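Origin of replication complex subunit 1B (Arabidopsis thaliana, PDB 5HH7) serves as a subunit of the plant origin recognition complex, and through its BAH-PHD cassette, the part described here, reads the histone H3 tail on chromatin. Local coordinates at residues 46-51 with 119-124; 53-58 with 72-77; 63-68 with 84-89; 188-193 with 207-212. All blocks are in the same frame, centred on the assembly; numbering follows the deposited sequence.

Interaction 1. Residues 46-51 with 119-124; sequences EDPEIE and ARTMRE
Glu51 lies across the methyl of Thr121, its CG 3.8 Å from Thr121 CG2, and carries its carboxylate on to Arg123. The contact joins the histone-binding loop of the PHD module to the N-terminal turn of helix 122-127, which belongs to the BAH module. Thr121 is the N-cap of that helix. With OG1 set between the backbone N and the carbonyl carbon (chi1 69°), its hydroxyl accepts from Glu124 N at 3.1 Å and also pairs with Asp208, while CG2 turns to Glu51. Threonine suits the place because one branch is polar enough to cap and the other apolar enough to pack.

Arg123 NH1 forms a salt bridge with Glu51 OE1 at 3.3 Å. The oxygen lies in the guanidinium plane, but the nitrogen meets the carboxylate from above, 37° out of its plane. Arg123 NH1 also binds Asp208, and Glu51 OE2 pairs with a basic side chain of the bound peptide. Glu51 OE2 also lies close to Asp208 OD1, a like charge, and the two basic groups would offset the repulsion.

Farther along, the rigid ring of Pro48 sets CD 3.8 Å from Arg120 O, a buried carbonyl with no polar partner. Met122, bent at its last torsion (chi3 -70°), lays CE 3.4 Å from Asp47 OD1, the oxygen that is salt-bridged to Arg190.

Interaction 2. Residues 53-58 with 72-77; sequences CQICFK and GGFHLK. With ZN (zinc ion), chain C.
The Cys53-x-x-Cys56 knuckle of the PHD finger closes on strand 73-75 round one of its two zinc ions, which His75 binds through ND1 at 2.6 Å; Cys53, Cys56 and Cys78 complete the site. Cysteine suits a knuckle because a thiolate can both bind metal and accept N-H groups. Cys53 SG, anti to its own backbone N (chi1 166°), accepts from Ile55 N at 3.1 Å and from Cys56 N, with a weak third bond from His75 N across the contact. Such donors would be expected to spread the negative charge of the sulfur.

The imidazole is held on two sides. Cys53 CB lies over one face in a CH-pi contact, 4.1 Å from the ring centroid, while Lys58 O meets the edge, 3.2 Å from His75 CE1. Nearby, Gln54 N donates to Gly73 O at 2.8 Å, and a water joins Gly73 N to the amide of Gln54, weakly at the latter. Ile55 CG1 packs against the edge of the Phe74 ring, 3.8 Å from Phe74 CD1.

Beyond the contact, strand 73-75 pairs antiparallel with strand 64-66, and Phe74 touches Cys93, a ligand of the second zinc that lies just before helix 94-98.

Interaction 3. Residues 63-68 with 84-89; sequences IMIECD and KEVPEG. With ZN (zinc ion), chain D.
Ile65 and Pro87 reach toward each other tip to tip, Ile65 CD1 standing 3.8 Å from Pro87 CD, and this is the inner, close-packed part of the contact. Ile65 takes the crowded position for CG1, between the backbone N and the carbonyl carbon (chi1 61°), which puts CG2 anti to the carbonyl carbon and facing Val86. There the two side chains slide past each other in opposite directions, with Ile65 CG2 3.8 Å from Val86 CG2. Val86 CG2 also lies 3.7 Å from Ile63 CG2, so one branch of a beta-branched residue touches both Ile63 and Ile65. Isoleucine, valine and proline fit here because their compact carbon surfaces need no polar partner; Leu76 and Trp91 also pack on Ile65.

Outward the contact thins, from buried Ile65 to partly exposed Val86 and exposed Ile63. No hydrogen bond crosses it. Asp68 OD2 comes only within 4.4 Å of Gly89 O, another acceptor, and instead accepts from Trp91 N. Gly89 has a positive phi (74°), which favours glycine.

Two residues after Ile65 comes Cys67, whose SG binds zinc at 2.6 Å with Cys70, Cys93 and Cys96. The bound histone peptide makes backbone hydrogen bonds with Met64 and Glu66 on the strand and with Pro87 and Gly89 on the loop, and packs on Val86 and Pro87. A strand and a proline-bearing loop, joined by apolar packing beside a zinc site, form the H3-tail cleft of a PHD finger.

Interaction 4. Residues 188-193 with 207-212; sequences ILRHCS and GDDVFL
Asp209 OD2 is gripped by Arg190 NH1 in a salt bridge at 2.9 Å with a nearly straight N-H...O angle of 161°, by a weak bond from Arg190 NH2, and by a water that donates to it. The aspartate oxygen lies close to the guanidinium plane, yet NH1 approaches from far above the carboxylate plane, and the two flat groups stand 69° apart. Asp209 CG is anti to its carbonyl carbon, beside the backbone N (chi1 -57°). Arginine fits because its several N-H groups serve more than one acid: Arg190 NE pairs with Asp47. Asp209 OD1 in turn is bound by Tyr33 OH, weakly by Arg190 NH2, and by a second water, which also donates to Asp208 OD2. That chain of partners would fix the rotation of the carboxylate.

Farther along the strand the backbones join. Ser193 N donates to Asp209 O at 2.8 Å, and Phe211 N donates to Ser193 O at 2.9 Å, so Ser193 straddles Val210 in a parallel bridge. Cys192 is buried, and its small side chain lets CB come to the edge of the Phe211 ring, 3.9 Å from Phe211 CE2, with the sulfur oblique to the ring. Tyr33 touches both residues, and Leu126 of helix 122-127 touches Phe211.

Strands 188-195 and 210-218, linked through helix 197-200, thus form a beta-alpha-beta unit with parallel strands, built into the mixed sheet of the BAH domain.

In the fold
Along the chain, interactions 2 and 3 are nested inside the loop closed by interaction 1, and interaction 4 follows. Interactions 2 and 3, with centres 11 Å apart, share the two-stranded sheet 64-66/73-75 of the PHD finger, and their segments interleave in sequence. Interaction 4 lies in the BAH sheet, about 20 Å from interaction 3 between centres. Interaction 1 connects the modules: its centre is 12 Å from that of interaction 4, to which it is tied by the Asp47-Arg190 and Arg123-Asp208 salt bridges. Since interactions 1, 3 and 4 all hold residues that touch the bound peptide, the arrangement is consistent with PHD and BAH acting as one surface for the H3 tail.

Interaction 1. Residues 46-51 with 119-124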
# COMPACT_ATOMS: atom_id res chain seq x y z
N GLU A 46 9.00 13.90 -0.71
CA GLU A 46 7.65 14.38 -0.99
C GLU A 46 6.65 13.23 -0.93
O GLU A 46 7.02 12.06 -1.04
CB GLU A 46 7.60 15.05 -2.37
CG GLU A 46 8.88 15.79 -2.73
CD GLU A 46 8.63 16.95 -3.67
OE1 GLU A 46 7.50 17.49 -3.67
OE2 GLU A 46 9.57 17.33 -4.41
N ASP A 47 5.38 13.57 -0.76
CA ASP A 47 4.32 12.58 -0.64
C ASP A 47 3.02 13.11 -1.25
O ASP A 47 2.07 13.41 -0.53
CB ASP A 47 4.11 12.21 0.83
CG ASP A 47 3.12 11.08 1.03
OD1 ASP A 47 2.63 10.93 2.16
OD2 ASP A 47 2.84 10.36 0.05
N PRO A 48 2.99 13.23 -2.59
CA PRO A 48 1.91 13.92 -3.30
C PRO A 48 0.53 13.29 -3.11
O PRO A 48 0.37 12.07 -3.15
CB PRO A 48 2.34 13.81 -4.77
CG PRO A 48 3.22 12.62 -4.82
CD PRO A 48 3.96 12.63 -3.52
N GLU A 49 -0.46 14.15 -2.88
CA GLU A 49 -1.85 13.74 -2.71
C GLU A 49 -2.45 13.29 -4.03
O GLU A 49 -3.27 12.38 -4.07
CB GLU A 49 -2.70 14.91 -2.18
CG GLU A 49 -2.61 15.16 -0.69
CD GLU A 49 -3.83 15.87 -0.15
OE1 GLU A 49 -4.73 15.19 0.39
OE2 GLU A 49 -3.90 17.11 -0.25
N ILE A 50 -2.03 13.94 -5.11
CA ILE A 50 -2.69 13.80 -6.40
C ILE A 50 -1.70 13.52 -7.52
O ILE A 50 -0.69 14.21 -7.66
CB ILE A 50 -3.48 15.09 -6.74
CG1 ILE A 50 -4.55 15.35 -5.68
CG2 ILE A 50 -4.10 14.99 -8.13
CD1 ILE A 50 -5.33 16.61 -5.92
N GLU A 51 -2.00 12.50 -8.33
CA GLU A 51 -1.15 12.12 -9.45
C GLU A 51 -1.57 12.82 -10.73
O GLU A 51 -2.73 13.19 -10.89
CB GLU A 51 -1.18 10.60 -9.64
CG GLU A 51 -0.63 9.82 -8.47
CD GLU A 51 -0.82 8.32 -8.62
OE1 GLU A 51 -0.13 7.72 -9.47
OE2 GLU A 51 -1.66 7.76 -7.89
N ALA A 119 7.18 13.66 -8.62
CA ALA A 119 7.61 12.85 -7.49
C ALA A 119 6.78 11.58 -7.38
O ALA A 119 5.62 11.54 -7.81
CB ALA A 119 7.52 13.66 -6.20
N ARG A 120 7.37 10.54 -6.80
CA ARG A 120 6.69 9.26 -6.66
C ARG A 120 5.83 9.21 -5.40
O ARG A 120 6.21 9.74 -4.36
CB ARG A 120 7.71 8.12 -6.63
CG ARG A 120 8.58 8.01 -7.87
CD ARG A 120 9.46 6.77 -7.81
NE ARG A 120 10.41 6.83 -6.71
CZ ARG A 120 10.96 5.76 -6.14
NH1 ARG A 120 10.64 4.55 -6.56
NH2 ARG A 120 11.83 5.91 -5.14
N THR A 121 4.67 8.57 -5.49
CA THR A 121 3.82 8.39 -4.32
C THR A 121 4.42 7.34 -3.40
O THR A 121 5.31 6.59 -3.80
CB THR A 121 2.39 7.96 -4.71
OG1 THR A 121 2.42 6.62 -5.23
CG2 THR A 121 1.80 8.90 -5.75
N MET A 122 3.93 7.31 -2.16
CA MET A 122 4.40 6.35 -1.17
C MET A 122 4.10 4.92 -1.61
O MET A 122 4.89 4.00 -1.40
CB MET A 122 3.74 6.66 0.17
CG MET A 122 4.44 6.08 1.38
SD MET A 122 4.10 7.06 2.86
CE MET A 122 5.04 8.55 2.51
N ARG A 123 2.93 4.73 -2.23
CA ARG A 123 2.54 3.44 -2.77
C ARG A 123 3.49 3.01 -3.89
O ARG A 123 3.89 1.84 -3.98
CB ARG A 123 1.10 3.49 -3.28
CG ARG A 123 0.76 2.44 -4.34
CD ARG A 123 0.21 3.12 -5.58
NE ARG A 123 1.12 3.07 -6.71
CZ ARG A 123 1.15 3.95 -7.71
NH1 ARG A 123 0.33 4.99 -7.73
NH2 ARG A 123 2.02 3.79 -8.69
N GLU A 124 3.86 3.96 -4.74
CA GLU A 124 4.80 3.69 -5.82
C GLU A 124 6.15 3.25 -5.26
O GLU A 124 6.77 2.31 -5.76
CB GLU A 124 4.95 4.92 -6.71
CG GLU A 124 5.74 4.68 -7.98
CD GLU A 124 5.76 5.89 -8.90
OE1 GLU A 124 5.00 6.85 -8.66
OE2 GLU A 124 6.54 5.88 -9.87

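Interaction 2. Residues 53-58 with 72-77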
# COMPACT_ATOMS: atom_id res chain seq x y z
N CYS A 53 -2.35 13.10 -14.82
CA CYS A 53 -2.81 12.24 -15.90
C CYS A 53 -1.64 11.97 -16.83
O CYS A 53 -0.87 12.88 -17.14
CB CYS A 53 -3.95 12.88 -16.69
SG CYS A 53 -4.23 12.01 -18.24
N GLN A 54 -1.53 10.74 -17.28
CA GLN A 54 -0.41 10.33 -18.11
C GLN A 54 -0.58 10.74 -19.57
O GLN A 54 0.30 10.51 -20.40
CB GLN A 54 -0.17 8.83 -18.00
CG GLN A 54 0.27 8.40 -16.61
CD GLN A 54 1.51 9.13 -16.16
OE1 GLN A 54 2.58 8.97 -16.75
NE2 GLN A 54 1.38 9.94 -15.11
N ILE A 55 -1.72 11.35 -19.89
CA ILE A 55 -2.00 11.80 -21.25
C ILE A 55 -1.90 13.32 -21.40
O ILE A 55 -1.26 13.81 -22.33
CB ILE A 55 -3.39 11.32 -21.73
CG1 ILE A 55 -3.41 9.80 -21.89
CG2 ILE A 55 -3.76 11.99 -23.04
CD1 ILE A 55 -4.76 9.24 -22.26
N CYS A 56 -2.53 14.05 -20.49
CA CYS A 56 -2.61 15.51 -20.61
C CYS A 56 -1.68 16.24 -19.64
O CYS A 56 -1.22 17.34 -19.93
CB CYS A 56 -4.05 15.99 -20.37
SG CYS A 56 -4.41 16.42 -18.65
N PHE A 57 -1.43 15.62 -18.48
CA PHE A 57 -0.58 16.20 -17.44
C PHE A 57 -1.08 17.56 -16.94
O PHE A 57 -0.31 18.38 -16.46
CB PHE A 57 0.87 16.31 -17.91
CG PHE A 57 1.52 14.99 -18.17
CD1 PHE A 57 2.18 14.32 -17.16
CD2 PHE A 57 1.48 14.42 -19.43
CE1 PHE A 57 2.78 13.10 -17.39
CE2 PHE A 57 2.08 13.20 -19.67
CZ PHE A 57 2.73 12.54 -18.65
N LYS A 58 -2.39 17.78 -17.07
CA LYS A 58 -3.00 19.01 -16.58
C LYS A 58 -4.01 18.70 -15.48
O LYS A 58 -4.78 17.74 -15.60
CB LYS A 58 -3.65 19.79 -17.72
CG LYS A 58 -2.66 20.27 -18.78
CD LYS A 58 -3.29 21.23 -19.77
CE LYS A 58 -4.08 20.51 -20.86
NZ LYS A 58 -4.67 21.48 -21.84
N GLY A 72 -0.87 3.88 -13.65
CA GLY A 72 -0.87 5.28 -14.02
C GLY A 72 -2.26 5.87 -13.95
O GLY A 72 -3.26 5.14 -13.97
N GLY A 73 -2.34 7.19 -13.87
CA GLY A 73 -3.61 7.89 -13.81
C GLY A 73 -4.04 8.42 -15.17
O GLY A 73 -3.21 8.87 -15.95
N PHE A 74 -5.34 8.35 -15.45
CA PHE A 74 -5.89 8.80 -16.72
C PHE A 74 -7.26 9.43 -16.54
O PHE A 74 -8.16 8.81 -15.97
CB PHE A 74 -6.00 7.62 -17.70
CG PHE A 74 -4.70 6.93 -17.98
CD1 PHE A 74 -3.92 7.30 -19.06
CD2 PHE A 74 -4.26 5.89 -17.17
CE1 PHE A 74 -2.72 6.65 -19.32
CE2 PHE A 74 -3.07 5.25 -17.42
CZ PHE A 74 -2.29 5.63 -18.50
N HIS A 75 -7.43 10.66 -17.02
CA HIS A 75 -8.74 11.29 -17.04
C HIS A 75 -9.65 10.50 -17.98
O HIS A 75 -9.22 10.08 -19.06
CB HIS A 75 -8.65 12.74 -17.53
CG HIS A 75 -8.10 13.69 -16.51
ND1 HIS A 75 -7.22 14.70 -16.83
CD2 HIS A 75 -8.30 13.79 -15.17
CE1 HIS A 75 -6.90 15.38 -15.74
NE2 HIS A 75 -7.55 14.84 -14.72
N LEU A 76 -10.90 10.29 -17.58
CA LEU A 76 -11.88 9.61 -18.42
C LEU A 76 -12.06 10.34 -19.75
O LEU A 76 -12.09 9.71 -20.81
CB LEU A 76 -13.23 9.52 -17.71
CG LEU A 76 -13.36 8.60 -16.49
CD1 LEU A 76 -14.74 8.75 -15.88
CD2 LEU A 76 -13.08 7.15 -16.86
N LYS A 77 -12.17 11.66 -19.67
CA LYS A 77 -12.44 12.49 -20.84
C LYS A 77 -11.27 12.53 -21.81
O LYS A 77 -11.39 13.07 -22.91
CB LYS A 77 -12.74 13.92 -20.39
CG LYS A 77 -11.51 14.63 -19.84
CD LYS A 77 -11.72 16.13 -19.77
CE LYS A 77 -10.40 16.85 -19.56
NZ LYS A 77 -9.43 16.60 -20.66
ZN ZN C . -5.91 14.08 -18.99
O HOH W 1 -0.33 8.91 -13.25

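Interaction 3. Residues 63-68 with 84-89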
# COMPACT_ATOMS: atom_id res chain seq x y z
N ILE A 63 -12.97 13.03 -13.57
CA ILE A 63 -12.59 11.82 -12.85
C ILE A 63 -11.37 11.15 -13.49
O ILE A 63 -11.28 11.03 -14.71
CB ILE A 63 -13.76 10.82 -12.77
CG1 ILE A 63 -14.92 11.43 -11.98
CG2 ILE A 63 -13.32 9.51 -12.12
CD1 ILE A 63 -14.53 11.92 -10.60
N MET A 64 -10.44 10.73 -12.64
CA MET A 64 -9.23 10.06 -13.10
C MET A 64 -9.26 8.61 -12.64
O MET A 64 -9.52 8.33 -11.47
CB MET A 64 -8.00 10.76 -12.54
CG MET A 64 -6.68 10.18 -13.02
SD MET A 64 -5.25 11.09 -12.37
CE MET A 64 -5.56 12.73 -13.03
N ILE A 65 -9.00 7.69 -13.56
CA ILE A 65 -8.94 6.28 -13.19
C ILE A 65 -7.52 5.73 -13.24
O ILE A 65 -6.61 6.38 -13.75
CB ILE A 65 -9.87 5.41 -14.07
CG1 ILE A 65 -9.46 5.49 -15.54
CG2 ILE A 65 -11.32 5.84 -13.89
CD1 ILE A 65 -10.23 4.56 -16.44
N GLU A 66 -7.37 4.52 -12.72
CA GLU A 66 -6.06 3.91 -12.55
C GLU A 66 -5.96 2.65 -13.41
O GLU A 66 -6.86 1.82 -13.41
CB GLU A 66 -5.88 3.55 -11.07
CG GLU A 66 -4.62 2.80 -10.73
CD GLU A 66 -4.48 2.59 -9.24
OE1 GLU A 66 -4.90 1.52 -8.74
OE2 GLU A 66 -3.96 3.51 -8.56
N CYS A 67 -4.86 2.53 -14.14
CA CYS A 67 -4.65 1.35 -14.97
C CYS A 67 -4.27 0.15 -14.10
O CYS A 67 -3.41 0.27 -13.24
CB CYS A 67 -3.55 1.61 -16.00
SG CYS A 67 -3.05 0.12 -16.86
N ASP A 68 -4.93 -0.98 -14.31
CA ASP A 68 -4.65 -2.21 -13.56
C ASP A 68 -3.18 -2.62 -13.64
O ASP A 68 -2.66 -3.22 -12.71
CB ASP A 68 -5.50 -3.37 -14.07
CG ASP A 68 -6.96 -3.24 -13.71
OD1 ASP A 68 -7.27 -2.41 -12.84
OD2 ASP A 68 -7.78 -3.98 -14.29
N LYS A 84 -17.39 8.10 -20.36
CA LYS A 84 -18.30 8.91 -19.56
C LYS A 84 -18.24 8.46 -18.11
O LYS A 84 -18.23 9.29 -17.19
CB LYS A 84 -19.73 8.77 -20.10
CG LYS A 84 -20.79 9.45 -19.24
CD LYS A 84 -20.67 10.96 -19.29
CE LYS A 84 -21.79 11.64 -18.51
NZ LYS A 84 -21.39 11.97 -17.12
N GLU A 85 -18.17 7.15 -17.90
CA GLU A 85 -18.19 6.58 -16.57
C GLU A 85 -16.92 5.79 -16.27
O GLU A 85 -16.24 5.34 -17.19
CB GLU A 85 -19.41 5.66 -16.42
CG GLU A 85 -20.71 6.30 -16.83
CD GLU A 85 -21.12 7.43 -15.91
OE1 GLU A 85 -20.77 7.36 -14.71
OE2 GLU A 85 -21.77 8.39 -16.38
N VAL A 86 -16.61 5.64 -14.99
CA VAL A 86 -15.53 4.76 -14.57
C VAL A 86 -15.90 3.33 -14.96
O VAL A 86 -16.97 2.85 -14.58
CB VAL A 86 -15.32 4.81 -13.05
CG1 VAL A 86 -14.33 3.74 -12.61
CG2 VAL A 86 -14.85 6.19 -12.62
N PRO A 87 -15.03 2.67 -15.74
CA PRO A 87 -15.30 1.28 -16.12
C PRO A 87 -15.34 0.35 -14.91
O PRO A 87 -14.50 0.46 -14.00
CB PRO A 87 -14.12 0.93 -17.03
CG PRO A 87 -13.08 1.97 -16.75
CD PRO A 87 -13.83 3.20 -16.39
N GLU A 88 -16.31 -0.55 -14.90
CA GLU A 88 -16.42 -1.56 -13.85
C GLU A 88 -15.47 -2.70 -14.17
O GLU A 88 -15.34 -3.11 -15.32
CB GLU A 88 -17.87 -2.07 -13.78
CG GLU A 88 -18.13 -3.08 -12.68
CD GLU A 88 -19.59 -3.52 -12.63
OE1 GLU A 88 -20.20 -3.69 -13.71
OE2 GLU A 88 -20.12 -3.69 -11.51
N GLY A 89 -14.77 -3.20 -13.15
CA GLY A 89 -13.88 -4.33 -13.32
C GLY A 89 -12.58 -4.00 -14.04
O GLY A 89 -12.07 -2.89 -13.94
ZN ZN D . -1.09 1.17 -18.15

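Interaction 4. Residues 188-193 with 207-212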
# COMPACT_ATOMS: atom_id res chain seq x y z
N ILE A 188 7.66 5.23 11.47
CA ILE A 188 6.39 5.08 10.77
C ILE A 188 6.11 6.33 9.94
O ILE A 188 6.20 7.44 10.45
CB ILE A 188 5.22 4.87 11.75
CG1 ILE A 188 5.39 3.55 12.51
CG2 ILE A 188 3.89 4.90 11.00
CD1 ILE A 188 4.39 3.38 13.64
N LEU A 189 5.77 6.14 8.67
CA LEU A 189 5.42 7.27 7.81
C LEU A 189 3.95 7.63 7.99
O LEU A 189 3.63 8.70 8.51
CB LEU A 189 5.72 6.94 6.34
CG LEU A 189 7.21 6.84 6.01
CD1 LEU A 189 7.42 6.37 4.57
CD2 LEU A 189 7.89 8.19 6.24
N ARG A 190 3.06 6.73 7.58
CA ARG A 190 1.63 6.90 7.81
C ARG A 190 0.90 5.60 7.53
O ARG A 190 1.51 4.63 7.07
CB ARG A 190 1.06 8.03 6.94
CG ARG A 190 1.43 7.94 5.46
CD ARG A 190 0.90 9.15 4.69
NE ARG A 190 1.13 9.05 3.25
CZ ARG A 190 0.35 8.35 2.43
NH1 ARG A 190 -0.70 7.70 2.90
NH2 ARG A 190 0.63 8.31 1.13
N HIS A 191 -0.39 5.56 7.83
CA HIS A 191 -1.19 4.36 7.60
C HIS A 191 -1.35 4.05 6.11
O HIS A 191 -1.38 4.95 5.27
CB HIS A 191 -2.59 4.52 8.20
CG HIS A 191 -2.63 4.37 9.69
ND1 HIS A 191 -2.55 5.45 10.55
CD2 HIS A 191 -2.75 3.28 10.48
CE1 HIS A 191 -2.61 5.03 11.80
NE2 HIS A 191 -2.74 3.71 11.79
N CYS A 192 -1.43 2.76 5.80
CA CYS A 192 -1.99 2.32 4.53
C CYS A 192 -3.16 1.40 4.87
O CYS A 192 -3.41 1.13 6.04
CB CYS A 192 -0.94 1.63 3.66
SG CYS A 192 -0.17 0.15 4.37
N SER A 193 -3.88 0.94 3.86
CA SER A 193 -5.02 0.07 4.11
C SER A 193 -4.90 -1.24 3.35
O SER A 193 -4.99 -1.27 2.12
CB SER A 193 -6.33 0.77 3.76
OG SER A 193 -7.44 0.07 4.30
N GLY A 207 -8.67 5.13 -2.73
CA GLY A 207 -7.44 5.89 -2.84
C GLY A 207 -6.17 5.10 -3.11
O GLY A 207 -6.20 3.89 -3.33
N ASP A 208 -5.05 5.80 -3.06
CA ASP A 208 -3.77 5.27 -3.53
C ASP A 208 -3.14 4.26 -2.57
O ASP A 208 -2.25 3.50 -2.96
CB ASP A 208 -2.79 6.42 -3.76
CG ASP A 208 -1.64 6.03 -4.66
OD1 ASP A 208 -1.88 5.26 -5.61
OD2 ASP A 208 -0.51 6.51 -4.43
N ASP A 209 -3.58 4.26 -1.32
CA ASP A 209 -2.90 3.49 -0.29
C ASP A 209 -3.64 2.20 0.07
O ASP A 209 -3.56 1.71 1.20
CB ASP A 209 -2.69 4.37 0.94
CG ASP A 209 -1.89 5.62 0.60
OD1 ASP A 209 -0.76 5.48 0.09
OD2 ASP A 209 -2.41 6.74 0.80
N VAL A 210 -4.33 1.64 -0.91
CA VAL A 210 -5.09 0.41 -0.72
C VAL A 210 -4.37 -0.78 -1.35
O VAL A 210 -3.99 -0.74 -2.52
CB VAL A 210 -6.50 0.53 -1.33
CG1 VAL A 210 -7.24 -0.81 -1.27
CG2 VAL A 210 -7.29 1.62 -0.61
N PHE A 211 -4.18 -1.83 -0.56
CA PHE A 211 -3.49 -3.02 -1.05
C PHE A 211 -4.28 -4.28 -0.76
O PHE A 211 -5.17 -4.29 0.08
CB PHE A 211 -2.09 -3.12 -0.42
CG PHE A 211 -1.25 -1.91 -0.65
CD1 PHE A 211 -0.50 -1.79 -1.81
CD2 PHE A 211 -1.22 -0.89 0.28
CE1 PHE A 211 0.28 -0.66 -2.03
CE2 PHE A 211 -0.45 0.24 0.07
CZ PHE A 211 0.30 0.36 -1.09
N LEU A 212 -3.94 -5.34 -1.49
CA LEU A 212 -4.55 -6.64 -1.30
C LEU A 212 -3.58 -7.56 -0.58
O LEU A 212 -2.40 -7.62 -0.93
CB LEU A 212 -4.89 -7.26 -2.66
CG LEU A 212 -5.17 -8.77 -2.66
CD1 LEU A 212 -6.50 -9.06 -2.00
CD2 LEU A 212 -5.12 -9.34 -4.08
O HOH W 2 0.52 6.73 -1.85
O HOH W 3 -1.83 8.90 -0.94